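PDB 6EHD: OmpT protein from Vibrio cholerae serotype O1, which probably forms a water-filled, non-specific diffusion channel through the outer membrane. Local coordinates for residues 100-106 with 297-302; 106-110 with 230-234; 250-254 with 265-270. The protein carries 1 engineered substitution. Residues are numbered along the deposited sequence.

Contact 1. Residues 100-106 with 297-302; sequences SYFFGGT and YTNKGS. With C8E ((hydroxyethyloxy)tri(ethyloxy)octane), chain G.
Two infolded segments meet in the bore of the porin barrel: 100-106, from the long loop joining strands 80-84 and 121-128 (the place of constriction loop L3), and 297-302, the end part of strand 293-299 and the turn after it. They run antiparallel where G105 and T106 face N299 and Y297 (CA-CA 5.2 and 5.5 Å), but the order reverses at the turn, where Y101 and F102 face G301 and S302 (4.6 and 5.6 Å). Y297 is extended with chi1 p; T106 CG2 sits 3.5 Å from the Y297 ring centroid (CH-pi), and Y297 OH lies 2.8 Å from F103 O, a weak contact. The T298 side chain turns away, but water 4 joins T298 N to G105 O; the phi/psi of G105, 103/3, by itself calls for glycine, and a CB would clash with T298 O. N299 (chi1 t) supplies the main polar link: ND2 donates to G104 O at 2.8 Å and weakly to S100 OG at 2.9 Å, which also bonds D98. K300 and G301 turn at helical angles, water 1 bridging G301 N to S100 O. S302 thus returns to N299 in an Asx motif: N299 OD1 accepts from S302 N at 2.9 Å.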
loop_
_atom_site.group_PDB
_atom_site.type_symbol
_atom_site.label_atom_id
_atom_site.label_comp_id
_atom_site.label_asym_id
_atom_site.label_seq_id
_atom_site.Cartn_x
_atom_site.Cartn_y
_atom_site.Cartn_z
ATOM N N SER A 100 -7.842 -7.566 -2.375
ATOM C CA SER A 100 -8.547 -7.821 -1.096
ATOM C C SER A 100 -8.936 -6.544 -0.304
ATOM O O SER A 100 -8.432 -5.424 -0.561
ATOM C CB SER A 100 -7.620 -8.707 -0.212
ATOM O OG SER A 100 -6.481 -7.997 0.274
ATOM N N TYR A 101 -9.814 -6.731 0.706
ATOM C CA TYR A 101 -10.221 -5.695 1.685
ATOM C C TYR A 101 -9.514 -5.862 3.055
ATOM O O TYR A 101 -9.490 -4.919 3.805
ATOM C CB TYR A 101 -11.738 -5.732 1.887
ATOM C CG TYR A 101 -12.507 -4.957 0.916
ATOM C CD1 TYR A 101 -12.764 -3.616 1.142
ATOM C CD2 TYR A 101 -13.026 -5.543 -0.240
ATOM C CE1 TYR A 101 -13.442 -2.862 0.151
ATOM C CE2 TYR A 101 -13.760 -4.804 -1.176
ATOM C CZ TYR A 101 -13.983 -3.440 -0.952
ATOM O OH TYR A 101 -14.686 -2.666 -1.895
ATOM N N PHE A 102 -8.894 -7.019 3.373
ATOM C CA PHE A 102 -8.293 -7.323 4.669
ATOM C C PHE A 102 -6.930 -8.017 4.723
ATOM O O PHE A 102 -6.029 -7.567 5.434
ATOM C CB PHE A 102 -9.239 -8.175 5.582
ATOM C CG PHE A 102 -10.483 -7.483 6.060
ATOM C CD1 PHE A 102 -10.424 -6.591 7.071
ATOM C CD2 PHE A 102 -11.737 -7.771 5.426
ATOM C CE1 PHE A 102 -11.610 -5.968 7.542
ATOM C CE2 PHE A 102 -12.927 -7.182 5.945
ATOM C CZ PHE A 102 -12.825 -6.294 6.984
ATOM N N PHE A 103 -6.739 -9.096 3.962
ATOM C CA PHE A 103 -5.626 -10.041 4.256
ATOM C C PHE A 103 -4.484 -10.119 3.226
ATOM O O PHE A 103 -3.423 -10.620 3.529
ATOM C CB PHE A 103 -6.196 -11.451 4.475
ATOM C CG PHE A 103 -7.227 -11.537 5.628
ATOM C CD1 PHE A 103 -6.838 -11.107 6.921
ATOM C CD2 PHE A 103 -8.535 -11.941 5.388
ATOM C CE1 PHE A 103 -7.789 -11.117 7.991
ATOM C CE2 PHE A 103 -9.472 -11.941 6.443
ATOM C CZ PHE A 103 -9.062 -11.551 7.737
ATOM N N GLY A 104 -4.746 -9.702 1.980
ATOM C CA GLY A 104 -3.687 -9.723 0.915
ATOM C C GLY A 104 -2.720 -8.592 0.943
ATOM O O GLY A 104 -2.816 -7.698 1.805
ATOM N N GLY A 105 -1.778 -8.623 -0.020
ATOM C CA GLY A 105 -0.617 -7.726 -0.128
ATOM C C GLY A 105 0.703 -8.361 0.304
ATOM O O GLY A 105 1.725 -7.662 0.360
ATOM N N THR A 106 0.709 -9.650 0.672
ATOM C CA THR A 106 1.940 -10.230 1.238
ATOM C C THR A 106 3.073 -10.289 0.190
ATOM O O THR A 106 4.256 -10.315 0.580
ATOM C CB THR A 106 1.819 -11.662 1.775
ATOM O OG1 THR A 106 1.416 -12.579 0.745
ATOM C CG2 THR A 106 0.704 -11.670 2.910
ATOM N N TYR A 297 4.141 -6.835 5.952
ATOM C CA TYR A 297 3.433 -6.287 4.741
ATOM C C TYR A 297 2.349 -5.312 5.164
ATOM O O TYR A 297 1.975 -5.285 6.343
ATOM C CB TYR A 297 2.898 -7.451 3.895
ATOM C CG TYR A 297 1.598 -8.168 4.389
ATOM C CD1 TYR A 297 1.633 -9.142 5.414
ATOM C CD2 TYR A 297 0.320 -7.822 3.872
ATOM C CE1 TYR A 297 0.497 -9.773 5.911
ATOM C CE2 TYR A 297 -0.786 -8.489 4.291
ATOM C CZ TYR A 297 -0.739 -9.436 5.348
ATOM O OH TYR A 297 -1.867 -10.097 5.738
ATOM N N THR A 298 1.822 -4.587 4.163
ATOM C CA THR A 298 0.741 -3.633 4.321
ATOM C C THR A 298 -0.445 -4.006 3.425
ATOM O O THR A 298 -0.239 -4.390 2.286
ATOM C CB THR A 298 1.284 -2.155 3.996
ATOM O OG1 THR A 298 0.338 -1.365 3.297
ATOM C CG2 THR A 298 2.526 -2.131 3.204
ATOM N N ASN A 299 -1.647 -4.141 3.989
ATOM C CA ASN A 299 -2.855 -4.381 3.181
ATOM C C ASN A 299 -3.389 -2.995 2.841
ATOM O O ASN A 299 -3.865 -2.258 3.795
ATOM C CB ASN A 299 -3.879 -5.183 3.989
ATOM C CG ASN A 299 -5.176 -5.368 3.237
ATOM O OD1 ASN A 299 -6.224 -4.718 3.577
ATOM N ND2 ASN A 299 -5.170 -6.229 2.203
ATOM N N LYS A 300 -3.322 -2.604 1.558
ATOM C CA LYS A 300 -3.777 -1.275 1.138
ATOM C C LYS A 300 -5.273 -1.064 1.414
ATOM O O LYS A 300 -5.706 0.020 1.825
ATOM C CB LYS A 300 -3.460 -0.996 -0.329
ATOM C CG LYS A 300 -3.695 0.441 -0.774
ATOM C CD LYS A 300 -3.165 0.723 -2.169
ATOM C CE LYS A 300 -3.434 2.111 -2.659
ATOM N NZ LYS A 300 -3.005 2.249 -4.051
ATOM N N GLY A 301 -6.087 -2.082 1.163
ATOM C CA GLY A 301 -7.548 -1.940 1.326
ATOM C C GLY A 301 -7.983 -1.449 2.728
ATOM O O GLY A 301 -8.779 -0.453 2.866
ATOM N N SER A 302 -7.428 -2.073 3.745
ATOM C CA SER A 302 -7.834 -1.763 5.108
ATOM C C SER A 302 -6.836 -0.816 5.827
ATOM O O SER A 302 -7.137 -0.364 6.948
ATOM C CB SER A 302 -7.961 -3.028 5.905
ATOM O OG SER A 302 -6.680 -3.645 6.146
HETATM C C11 C8E G . -10.306 -3.731 -5.703
HETATM O O12 C8E G . -10.726 -3.295 -4.380
HETATM C C13 C8E G . -9.660 -3.463 -3.409
HETATM C C14 C8E G . -10.005 -2.824 -2.074
HETATM O O15 C8E G . -10.026 -1.403 -2.349
HETATM C C16 C8E G . -10.863 -0.573 -1.592
HETATM C C17 C8E G . -10.031 -0.333 -0.418
HETATM O O18 C8E G . -9.877 1.046 -0.097
HETATM C C19 C8E G . -9.253 1.526 1.107
HETATM C C20 C8E G . -7.902 2.159 1.616
HETATM O O21 C8E G . -7.578 2.222 3.108
HETATM O O HOH W 1 -5.814 -4.404 -0.572
HETATM O O HOH W 2 -3.910 -8.520 7.173
HETATM O O HOH W 3 -6.857 -5.901 7.642
HETATM O O HOH W 4 2.247 -5.022 1.046
#

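Contact 2. Residues 106-110 with 230-234; sequences TGLRY and EDAIS
The A232 methyl packs against the carbonyl of G107, A232 CB lying 3.4 Å from G107 O. G107 and A232 are the closest CA pair, 5.1 Å apart. Segment 230-234 is extended strand, and E230, A232 and S234 turn toward the irregular 106-110, while D231 and I233 turn away. R109 folds back with chi1 to chi3 all m, presenting its guanidinium edge-on to E230 (chi1 m, chi2 t) in a salt bridge with two contacts: NE to OE1 and NH2 to OE2, each 2.9 Å. NH1 makes a weak bond to T106 O at 3.2 Å and another hydrogen bond to G296 O. At the other end, G107 CA lies 3.6 Å from S234 OG, where a CB would clash. Water 5 connects G107 N (3.0 Å) with S234 OG (2.8 Å), and water 6 G107 O (2.8 Å) with the same OG (2.7 Å). A loop after the fifth barrel strand, folded inward against the wall, is consistent with L3, the constriction loop of general porins.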
loop_
_atom_site.group_PDB
_atom_site.type_symbol
_atom_site.label_atom_id
_atom_site.label_comp_id
_atom_site.label_asym_id
_atom_site.label_seq_id
_atom_site.Cartn_x
_atom_site.Cartn_y
_atom_site.Cartn_z
ATOM N N THR A 106 0.709 -9.650 0.672
ATOM C CA THR A 106 1.940 -10.230 1.238
ATOM C C THR A 106 3.073 -10.289 0.190
ATOM O O THR A 106 4.256 -10.315 0.580
ATOM C CB THR A 106 1.819 -11.662 1.775
ATOM O OG1 THR A 106 1.416 -12.579 0.745
ATOM C CG2 THR A 106 0.704 -11.670 2.910
ATOM N N GLY A 107 2.714 -10.343 -1.092
ATOM C CA GLY A 107 3.701 -10.444 -2.210
ATOM C C GLY A 107 4.230 -9.085 -2.701
ATOM O O GLY A 107 5.021 -9.014 -3.681
ATOM N N LEU A 108 3.805 -7.961 -2.057
ATOM C CA LEU A 108 4.204 -6.639 -2.494
ATOM C C LEU A 108 5.210 -6.145 -1.471
ATOM O O LEU A 108 4.902 -6.109 -0.277
ATOM C CB LEU A 108 2.989 -5.714 -2.708
ATOM C CG LEU A 108 1.880 -6.288 -3.589
ATOM C CD1 LEU A 108 0.700 -5.316 -3.680
ATOM C CD2 LEU A 108 2.293 -6.683 -5.042
ATOM N N ARG A 109 6.469 -5.947 -1.915
ATOM C CA ARG A 109 7.578 -5.903 -0.948
ATOM C C ARG A 109 8.222 -4.494 -0.742
ATOM O O ARG A 109 9.325 -4.390 -0.217
ATOM C CB ARG A 109 8.676 -6.891 -1.375
ATOM C CG ARG A 109 8.212 -8.318 -1.622
ATOM C CD ARG A 109 7.314 -8.912 -0.508
ATOM N NE ARG A 109 7.979 -8.846 0.819
ATOM C CZ ARG A 109 7.425 -8.486 1.974
ATOM N NH1 ARG A 109 6.127 -8.205 2.084
ATOM N NH2 ARG A 109 8.190 -8.437 3.095
ATOM N N TYR A 110 7.547 -3.428 -1.173
ATOM C CA TYR A 110 8.099 -2.051 -1.106
ATOM C C TYR A 110 8.085 -1.450 0.357
ATOM O O TYR A 110 8.822 -0.480 0.610
ATOM C CB TYR A 110 7.287 -1.082 -2.012
ATOM C CG TYR A 110 5.801 -0.976 -1.693
ATOM C CD1 TYR A 110 4.860 -1.880 -2.248
ATOM C CD2 TYR A 110 5.321 -0.033 -0.780
ATOM C CE1 TYR A 110 3.507 -1.830 -1.877
ATOM C CE2 TYR A 110 3.984 0.020 -0.403
ATOM C CZ TYR A 110 3.068 -0.874 -0.956
ATOM O OH TYR A 110 1.744 -0.775 -0.548
ATOM N N GLU A 230 14.098 -11.799 -1.157
ATOM C CA GLU A 230 12.705 -12.290 -1.249
ATOM C C GLU A 230 12.289 -12.387 -2.728
ATOM O O GLU A 230 12.542 -11.439 -3.499
ATOM C CB GLU A 230 11.774 -11.265 -0.538
ATOM C CG GLU A 230 11.996 -11.067 0.930
ATOM C CD GLU A 230 10.998 -10.041 1.534
ATOM O OE1 GLU A 230 10.878 -8.924 1.024
ATOM O OE2 GLU A 230 10.317 -10.373 2.523
ATOM N N ASP A 231 11.643 -13.482 -3.097
ATOM C CA ASP A 231 11.080 -13.684 -4.447
ATOM C C ASP A 231 9.554 -13.900 -4.240
ATOM O O ASP A 231 9.121 -14.870 -3.489
ATOM C CB ASP A 231 11.656 -15.012 -5.044
ATOM C CG ASP A 231 13.203 -15.039 -5.177
ATOM O OD1 ASP A 231 13.922 -13.996 -5.205
ATOM O OD2 ASP A 231 13.663 -16.182 -5.454
ATOM N N ALA A 232 8.698 -13.127 -4.965
ATOM C CA ALA A 232 7.249 -13.137 -4.650
ATOM C C ALA A 232 6.392 -13.144 -5.911
ATOM O O ALA A 232 6.776 -12.475 -6.918
ATOM C CB ALA A 232 6.907 -11.895 -3.793
ATOM N N ILE A 233 5.310 -13.922 -5.876
ATOM C CA ILE A 233 4.327 -13.936 -6.942
ATOM C C ILE A 233 2.918 -13.735 -6.301
ATOM O O ILE A 233 2.587 -14.367 -5.291
ATOM C CB ILE A 233 4.368 -15.201 -7.809
ATOM C CG1 ILE A 233 3.377 -15.100 -8.971
ATOM C CG2 ILE A 233 4.124 -16.466 -6.981
ATOM C CD1 ILE A 233 3.366 -16.256 -9.983
ATOM N N SER A 234 2.096 -12.903 -6.961
ATOM C CA SER A 234 0.694 -12.658 -6.610
ATOM C C SER A 234 -0.158 -12.857 -7.885
ATOM O O SER A 234 0.149 -12.298 -8.972
ATOM C CB SER A 234 0.521 -11.203 -6.079
ATOM O OG SER A 234 1.393 -10.946 -4.977
HETATM O O HOH W 5 0.407 -9.504 -2.757
HETATM O O HOH W 6 3.958 -10.484 -5.841
#

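Contact 3. Residues 250-254 with 265-270; sequences GYEYV and DGTLVY. With C8E ((hydroxyethyloxy)tri(ethyloxy)octane), chain E; C8E ((hydroxyethyloxy)tri(ethyloxy)octane), chain F.
A beta hairpin, strands 245-258 and 263-276, brings 250-254 and 265-270 side by side as antiparallel neighbours, their axes 4.8 Å apart at 171°. Hydrogen-bonded pairs are G250-Y270, E252-L268 and V254-G266, each closed by two N-H...O bonds, such as E252 N to L268 O and L268 N to E252 O, both 2.9 Å; Y251-V269 and Y253-T267 between them are non-hydrogen-bonded, with CA atoms 4.6 and 4.7 Å apart. Alternation gives this piece of the porin barrel wall two faces. Y251, Y253, T267 and V269 lie on the outer one, where chain E detergent covers a face of both tyrosine rings. Both tyrosines are chi1 t: Y251 CD1 packs on V269 CG2 at 3.8 Å, while Y253 OH donates to D265 OD2 at 2.7 Å. E252, V254, L268 and Y270 face the lumen, where E252 bonds T106 and G105 N. Y270 (chi1 p) lays its ring over G250, the CA 3.9 Å from the centroid; its OH bonds Y99 N, and water 8 joins it to E252 OE2, 2.7 Å from each.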
loop_
_atom_site.group_PDB
_atom_site.type_symbol
_atom_site.label_atom_id
_atom_site.label_comp_id
_atom_site.label_asym_id
_atom_site.label_seq_id
_atom_site.Cartn_x
_atom_site.Cartn_y
_atom_site.Cartn_z
ATOM N N GLY A 250 -7.481 -14.321 -4.401
ATOM C CA GLY A 250 -6.044 -14.291 -4.786
ATOM C C GLY A 250 -5.232 -15.329 -4.075
ATOM O O GLY A 250 -5.640 -15.889 -3.019
ATOM N N TYR A 251 -4.091 -15.611 -4.704
ATOM C CA TYR A 251 -3.037 -16.544 -4.187
ATOM C C TYR A 251 -1.691 -15.817 -4.219
ATOM O O TYR A 251 -1.286 -15.251 -5.277
ATOM C CB TYR A 251 -2.979 -17.766 -5.149
ATOM C CG TYR A 251 -1.774 -18.721 -4.892
ATOM C CD1 TYR A 251 -1.794 -19.643 -3.834
ATOM C CD2 TYR A 251 -0.597 -18.581 -5.612
ATOM C CE1 TYR A 251 -0.697 -20.448 -3.547
ATOM C CE2 TYR A 251 0.505 -19.400 -5.349
ATOM C CZ TYR A 251 0.455 -20.328 -4.312
ATOM O OH TYR A 251 1.591 -21.150 -4.064
ATOM N N GLU A 252 -0.991 -15.819 -3.083
ATOM C CA GLU A 252 0.244 -15.125 -2.892
ATOM C C GLU A 252 1.311 -16.078 -2.300
ATOM O O GLU A 252 1.088 -16.706 -1.230
ATOM C CB GLU A 252 0.064 -13.923 -1.921
ATOM C CG GLU A 252 -0.995 -12.947 -2.420
ATOM C CD GLU A 252 -1.394 -11.788 -1.482
ATOM O OE1 GLU A 252 -1.009 -11.799 -0.274
ATOM O OE2 GLU A 252 -2.017 -10.780 -2.010
ATOM N N TYR A 253 2.457 -16.169 -2.982
ATOM C CA TYR A 253 3.577 -17.035 -2.470
ATOM C C TYR A 253 4.883 -16.235 -2.419
ATOM O O TYR A 253 5.244 -15.566 -3.423
ATOM C CB TYR A 253 3.715 -18.214 -3.424
ATOM C CG TYR A 253 4.859 -19.173 -3.038
ATOM C CD1 TYR A 253 4.733 -20.029 -1.926
ATOM C CD2 TYR A 253 6.126 -19.070 -3.667
ATOM C CE1 TYR A 253 5.795 -20.895 -1.530
ATOM C CE2 TYR A 253 7.193 -19.944 -3.275
ATOM C CZ TYR A 253 7.006 -20.828 -2.223
ATOM O OH TYR A 253 8.106 -21.611 -1.825
ATOM N N VAL A 254 5.603 -16.308 -1.275
ATOM C CA VAL A 254 6.816 -15.563 -1.072
ATOM C C VAL A 254 7.905 -16.561 -0.516
ATOM O O VAL A 254 7.585 -17.384 0.386
ATOM C CB VAL A 254 6.688 -14.420 -0.094
ATOM C CG1 VAL A 254 8.023 -13.663 0.039
ATOM C CG2 VAL A 254 5.529 -13.476 -0.545
ATOM N N ASP A 265 9.350 -19.876 3.591
ATOM C CA ASP A 265 8.358 -19.399 2.580
ATOM C C ASP A 265 7.019 -19.152 3.282
ATOM O O ASP A 265 6.839 -19.565 4.471
ATOM C CB ASP A 265 8.246 -20.348 1.369
ATOM C CG ASP A 265 7.740 -21.755 1.663
ATOM O OD1 ASP A 265 7.012 -21.994 2.631
ATOM O OD2 ASP A 265 7.879 -22.571 0.734
ATOM N N GLY A 266 6.085 -18.519 2.553
ATOM C CA GLY A 266 4.751 -18.164 3.080
ATOM C C GLY A 266 3.715 -18.136 1.974
ATOM O O GLY A 266 4.047 -17.727 0.850
ATOM N N THR A 267 2.497 -18.623 2.285
ATOM C CA THR A 267 1.364 -18.702 1.374
ATOM C C THR A 267 0.194 -17.931 2.007
ATOM O O THR A 267 -0.068 -18.125 3.226
ATOM C CB THR A 267 0.992 -20.174 1.164
ATOM O OG1 THR A 267 2.117 -20.851 0.515
ATOM C CG2 THR A 267 -0.150 -20.271 0.248
ATOM N N LEU A 268 -0.489 -17.102 1.187
ATOM C CA LEU A 268 -1.736 -16.420 1.636
ATOM C C LEU A 268 -2.752 -16.568 0.547
ATOM O O LEU A 268 -2.479 -16.228 -0.619
ATOM C CB LEU A 268 -1.454 -14.919 2.028
ATOM C CG LEU A 268 -2.559 -14.022 2.618
ATOM C CD1 LEU A 268 -3.666 -13.735 1.645
ATOM C CD2 LEU A 268 -3.145 -14.595 3.891
ATOM N N VAL A 269 -3.940 -17.122 0.862
ATOM C CA VAL A 269 -5.047 -17.203 -0.097
ATOM C C VAL A 269 -6.247 -16.416 0.504
ATOM O O VAL A 269 -6.544 -16.525 1.719
ATOM C CB VAL A 269 -5.477 -18.682 -0.362
ATOM C CG1 VAL A 269 -6.656 -18.724 -1.303
ATOM C CG2 VAL A 269 -4.306 -19.483 -0.992
ATOM N N TYR A 270 -6.985 -15.676 -0.329
ATOM C CA TYR A 270 -8.203 -14.972 0.122
ATOM C C TYR A 270 -9.326 -15.210 -0.855
ATOM O O TYR A 270 -9.099 -15.393 -2.080
ATOM C CB TYR A 270 -7.959 -13.449 0.446
ATOM C CG TYR A 270 -7.479 -12.612 -0.737
ATOM C CD1 TYR A 270 -8.356 -12.127 -1.735
ATOM C CD2 TYR A 270 -6.084 -12.373 -0.899
ATOM C CE1 TYR A 270 -7.848 -11.399 -2.805
ATOM C CE2 TYR A 270 -5.567 -11.664 -1.984
ATOM C CZ TYR A 270 -6.453 -11.192 -2.952
ATOM O OH TYR A 270 -5.926 -10.496 -4.036
HETATM C C1 C8E E . 1.314 -16.766 -13.994
HETATM C C2 C8E E . 0.190 -17.559 -13.338
HETATM C C3 C8E E . 0.774 -18.508 -12.320
HETATM C C4 C8E E . -0.183 -19.628 -11.879
HETATM C C5 C8E E . -0.099 -19.825 -10.366
HETATM C C6 C8E E . 1.039 -20.620 -9.780
HETATM C C7 C8E E . 2.087 -19.804 -8.998
HETATM C C8 C8E E . 2.958 -20.735 -8.118
HETATM O O9 C8E E . 4.330 -20.418 -7.785
HETATM C C10 C8E E . 5.416 -21.260 -8.135
HETATM C C11 C8E E . 6.378 -21.353 -6.997
HETATM O O12 C8E E . 5.792 -22.425 -6.271
HETATM C C13 C8E E . 6.480 -23.139 -5.231
HETATM C C14 C8E E . 5.500 -23.746 -4.211
HETATM O O15 C8E E . 4.286 -24.257 -4.818
HETATM C C16 C8E E . 3.434 -25.035 -3.924
HETATM C C17 C8E E . 2.179 -25.671 -4.549
HETATM O O18 C8E E . 1.518 -24.696 -5.357
HETATM C C19 C8E E . 0.120 -24.727 -5.748
HETATM C C20 C8E E . -0.022 -24.039 -7.119
HETATM O O21 C8E E . -0.801 -22.851 -7.105
HETATM O O9 C8E F . -0.921 -11.325 13.095
HETATM C C10 C8E F . -1.726 -12.266 12.413
HETATM C C11 C8E F . -2.449 -11.572 11.276
HETATM O O12 C8E F . -2.916 -12.608 10.398
HETATM C C13 C8E F . -3.262 -12.144 9.101
HETATM C C14 C8E F . -3.383 -13.224 8.038
HETATM O O15 C8E F . -2.184 -14.027 7.818
HETATM C C16 C8E F . -1.128 -13.222 7.301
HETATM C C17 C8E F . 0.146 -13.933 7.643
HETATM O O18 C8E F . 0.465 -14.689 6.497
HETATM C C19 C8E F . 1.689 -14.299 5.901
HETATM C C20 C8E F . 2.568 -15.481 6.165
HETATM O O21 C8E F . 2.155 -16.522 5.294
HETATM O O HOH W 7 1.827 -22.535 -1.713
HETATM O O HOH W 8 -3.349 -11.064 -4.383
#

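Going outward from the bore, contact 1 lies deepest, about 8 Å from the chain centre to its own centre, followed by contact 2 at about 12 Å and contact 3 at about 17 Å. Contact 3 belongs wholly to the wall and is ruled by regular backbone pairing, with its tyrosine face on the outside of the barrel, under detergent. Contacts 1 and 2, where the irregular inward loop does not pair as a strand, rely instead on side chains and waters; they share T106. Strands 227-242 and 245-258 are neighbours, so contacts 2 and 3 are continuous through I233 and Y253. E252 ties contact 3 to the loop, while R109 packs against Y297 between contacts 2 and 1.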